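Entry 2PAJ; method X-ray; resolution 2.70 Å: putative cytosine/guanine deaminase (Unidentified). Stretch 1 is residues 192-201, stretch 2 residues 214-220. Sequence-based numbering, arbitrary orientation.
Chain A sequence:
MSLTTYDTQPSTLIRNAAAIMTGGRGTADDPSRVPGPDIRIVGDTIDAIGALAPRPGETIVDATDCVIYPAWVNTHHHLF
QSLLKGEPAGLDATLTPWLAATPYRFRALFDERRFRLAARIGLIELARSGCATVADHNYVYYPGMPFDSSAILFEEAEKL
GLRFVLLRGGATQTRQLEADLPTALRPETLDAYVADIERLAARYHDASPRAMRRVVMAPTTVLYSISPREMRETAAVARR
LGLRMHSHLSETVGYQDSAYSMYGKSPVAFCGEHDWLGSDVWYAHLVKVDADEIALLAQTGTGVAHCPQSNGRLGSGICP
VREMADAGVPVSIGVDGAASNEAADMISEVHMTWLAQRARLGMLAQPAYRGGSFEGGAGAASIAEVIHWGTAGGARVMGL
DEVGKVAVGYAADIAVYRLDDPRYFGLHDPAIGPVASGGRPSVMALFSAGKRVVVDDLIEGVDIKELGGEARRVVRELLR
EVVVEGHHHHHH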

# COMPACT_ATOMS: atom_id res chain seq x y z
N ALA A 192 -26.10 7.46 0.36
CA ALA A 192 -25.14 8.48 0.74
C ALA A 192 -23.75 8.01 0.31
O ALA A 192 -22.98 8.77 -0.30
N TYR A 193 -23.47 6.74 0.60
CA TYR A 193 -22.21 6.07 0.27
C TYR A 193 -22.01 6.18 -1.24
O TYR A 193 -21.07 6.81 -1.72
N VAL A 194 -22.93 5.57 -1.99
CA VAL A 194 -22.86 5.58 -3.44
C VAL A 194 -22.63 6.98 -4.00
O VAL A 194 -21.81 7.18 -4.88
N ALA A 195 -23.37 7.94 -3.48
CA ALA A 195 -23.26 9.32 -3.93
C ALA A 195 -21.84 9.83 -3.76
O ALA A 195 -21.26 10.43 -4.67
N ASP A 196 -21.27 9.57 -2.59
CA ASP A 196 -19.93 10.02 -2.29
C ASP A 196 -18.89 9.49 -3.24
O ASP A 196 -17.99 10.21 -3.68
N ILE A 197 -19.02 8.21 -3.58
CA ILE A 197 -18.08 7.60 -4.48
C ILE A 197 -18.13 8.18 -5.88
O ILE A 197 -17.10 8.34 -6.54
N GLU A 198 -19.33 8.54 -6.34
CA GLU A 198 -19.47 9.14 -7.66
C GLU A 198 -18.76 10.50 -7.62
O GLU A 198 -18.03 10.88 -8.54
N ARG A 199 -18.96 11.20 -6.52
CA ARG A 199 -18.33 12.49 -6.32
C ARG A 199 -16.81 12.29 -6.39
O ARG A 199 -16.13 12.96 -7.17
N LEU A 200 -16.30 11.37 -5.58
CA LEU A 200 -14.86 11.06 -5.54
C LEU A 200 -14.32 10.51 -6.86
O LEU A 200 -13.20 10.83 -7.27
N ALA A 201 -15.11 9.68 -7.52
CA ALA A 201 -14.70 9.09 -8.78
C ALA A 201 -14.48 10.17 -9.82
O ALA A 201 -13.56 10.11 -10.61
N ARG A 214 -6.15 7.56 -7.27
CA ARG A 214 -7.09 6.50 -7.56
C ARG A 214 -8.14 6.37 -6.48
O ARG A 214 -7.93 6.78 -5.34
N VAL A 215 -9.27 5.79 -6.86
CA VAL A 215 -10.40 5.59 -5.96
C VAL A 215 -10.95 4.19 -6.17
O VAL A 215 -11.05 3.73 -7.29
N VAL A 216 -11.29 3.51 -5.08
CA VAL A 216 -11.87 2.17 -5.19
C VAL A 216 -12.99 1.95 -4.17
O VAL A 216 -12.99 2.52 -3.07
N MET A 217 -13.97 1.14 -4.58
CA MET A 217 -15.15 0.76 -3.78
C MET A 217 -14.69 -0.23 -2.71
O MET A 217 -14.37 -1.37 -3.03
N ALA A 218 -14.70 0.17 -1.44
CA ALA A 218 -14.20 -0.70 -0.38
C ALA A 218 -14.95 -0.86 0.95
O ALA A 218 -14.42 -0.53 2.01
N PRO A 219 -16.18 -1.39 0.92
CA PRO A 219 -16.92 -1.56 2.18
C PRO A 219 -16.06 -2.38 3.16
O PRO A 219 -15.70 -3.52 2.87
N THR A 220 -15.73 -1.80 4.31
CA THR A 220 -14.87 -2.45 5.30
C THR A 220 -14.83 -3.99 5.31
O THR A 220 -13.88 -4.58 4.79

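This is an apolar helix-on-strand contact, held by side-chain packing with no hydrogen bond across it. The helix and the strand run nearly antiparallel, at 159° between their directions, and their axes come within 8.9 Å. Together the two stretches bury 312 Å².

Tyr 193, Ile 197 and Leu 200 point toward the second stretch. Their spacing of four and three residues places them along one side of the helix. From the strand, Val 215 points toward the helix, while its neighbors Arg 214 and Val 216 point away, in keeping with the alternation of a strand.

Met 217 touches both Tyr 193 and Ile 197. Its CA-to-CB bond points sideways, but with chi1 t and chi2 p the end of the side chain comes nearer the helix. Its CE lies 3.2 Å from CZ of Tyr 193, a tight approach. Its SD lies 3.3 Å from CD1 of Ile 197, which reaches out with chi1 m and chi2 t. The sulfur also sits 5.1 Å from the centroid of the Tyr 193 ring, in an oblique position.

Tyr 193 adopts chi1 t, and its ring extends past Met 217 to Pro 219. There CE2 of Tyr 193 is 4.2 Å from CG of Pro 219. The hydroxyl OH of Tyr 193 lies 3.2 Å from N of Pro 219, but this is not a hydrogen bond, because the proline nitrogen carries no hydrogen and, as part of an amide, is no acceptor either. That hydroxyl is hydrogen-bonded elsewhere in the structure.

At the other end, Val 215, chi1 t, meets Leu 200, chi1 m and chi2 t. Val 215 CG1 is 4.2 Å from Leu 200 CB, and Val 215 CG2 is 3.7 Å from the backbone O of Leu 200.

The charged helix residues stay out of the contact. Arg 199 NH1 forms a salt bridge with Asp 196 OD2 at 2.6 Å, within the helix.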

# COMPACT_ATOMS: atom_id res chain seq x y z
CB ALA A 192 -25.19 8.71 2.25
CB TYR A 193 -22.29 4.60 0.68
CG TYR A 193 -20.98 3.83 0.75
CD1 TYR A 193 -19.84 4.24 0.03
CD2 TYR A 193 -20.88 2.65 1.51
CE1 TYR A 193 -18.65 3.50 0.07
CE2 TYR A 193 -19.70 1.90 1.56
CZ TYR A 193 -18.59 2.33 0.84
OH TYR A 193 -17.42 1.60 0.88
CB VAL A 194 -24.17 5.02 -4.06
CG1 VAL A 194 -24.05 4.95 -5.57
CG2 VAL A 194 -24.46 3.65 -3.48
CB ALA A 195 -24.23 10.19 -3.14
CB ASP A 196 -19.55 9.63 -0.87
CG ASP A 196 -18.40 10.45 -0.33
OD1 ASP A 196 -17.84 10.07 0.72
OD2 ASP A 196 -18.06 11.47 -0.97
CB ILE A 197 -18.29 6.08 -4.49
CG1 ILE A 197 -17.62 5.48 -3.25
CG2 ILE A 197 -17.73 5.47 -5.76
CD1 ILE A 197 -17.57 3.99 -3.24
CB GLU A 198 -20.96 9.28 -7.98
CG GLU A 198 -21.68 7.93 -7.89
CD GLU A 198 -23.06 7.93 -8.54
OE1 GLU A 198 -23.97 8.63 -8.05
OE2 GLU A 198 -23.22 7.21 -9.56
CB ARG A 199 -18.75 13.05 -4.96
CG ARG A 199 -17.99 14.28 -4.54
CD ARG A 199 -17.92 14.35 -3.02
NE ARG A 199 -16.67 14.96 -2.56
CZ ARG A 199 -15.88 14.42 -1.63
NH1 ARG A 199 -16.22 13.28 -1.05
NH2 ARG A 199 -14.75 15.02 -1.28
CB LEU A 200 -14.58 10.04 -4.43
CG LEU A 200 -14.86 10.53 -3.01
CD1 LEU A 200 -14.73 9.36 -2.04
CD2 LEU A 200 -13.89 11.67 -2.67
CB ALA A 201 -15.75 8.13 -9.26
CB ARG A 214 -6.36 5.17 -7.68
CG ARG A 214 -5.64 5.02 -8.97
CD ARG A 214 -6.08 3.75 -9.64
NE ARG A 214 -6.04 3.89 -11.08
CZ ARG A 214 -6.23 2.89 -11.92
NH1 ARG A 214 -6.46 1.67 -11.46
NH2 ARG A 214 -6.18 3.11 -13.23
CB VAL A 215 -11.53 6.62 -6.25
CG1 VAL A 215 -12.72 6.37 -5.33
CG2 VAL A 215 -11.00 8.04 -6.08
CB VAL A 216 -10.74 1.03 -5.10
CG1 VAL A 216 -9.38 1.63 -4.85
CG2 VAL A 216 -11.06 0.03 -4.02
CB MET A 217 -16.16 0.08 -4.72
CG MET A 217 -17.47 -0.41 -4.10
SD MET A 217 -18.61 0.91 -3.66
CE MET A 217 -18.72 0.70 -1.92
CB ALA A 218 -12.75 -0.33 -0.08
CB PRO A 219 -18.16 -2.33 1.73
CG PRO A 219 -18.36 -1.86 0.31
CD PRO A 219 -16.96 -1.86 -0.24
CB THR A 220 -15.21 -1.96 6.70
OG1 THR A 220 -15.52 -0.56 6.64
CG2 THR A 220 -14.00 -2.15 7.63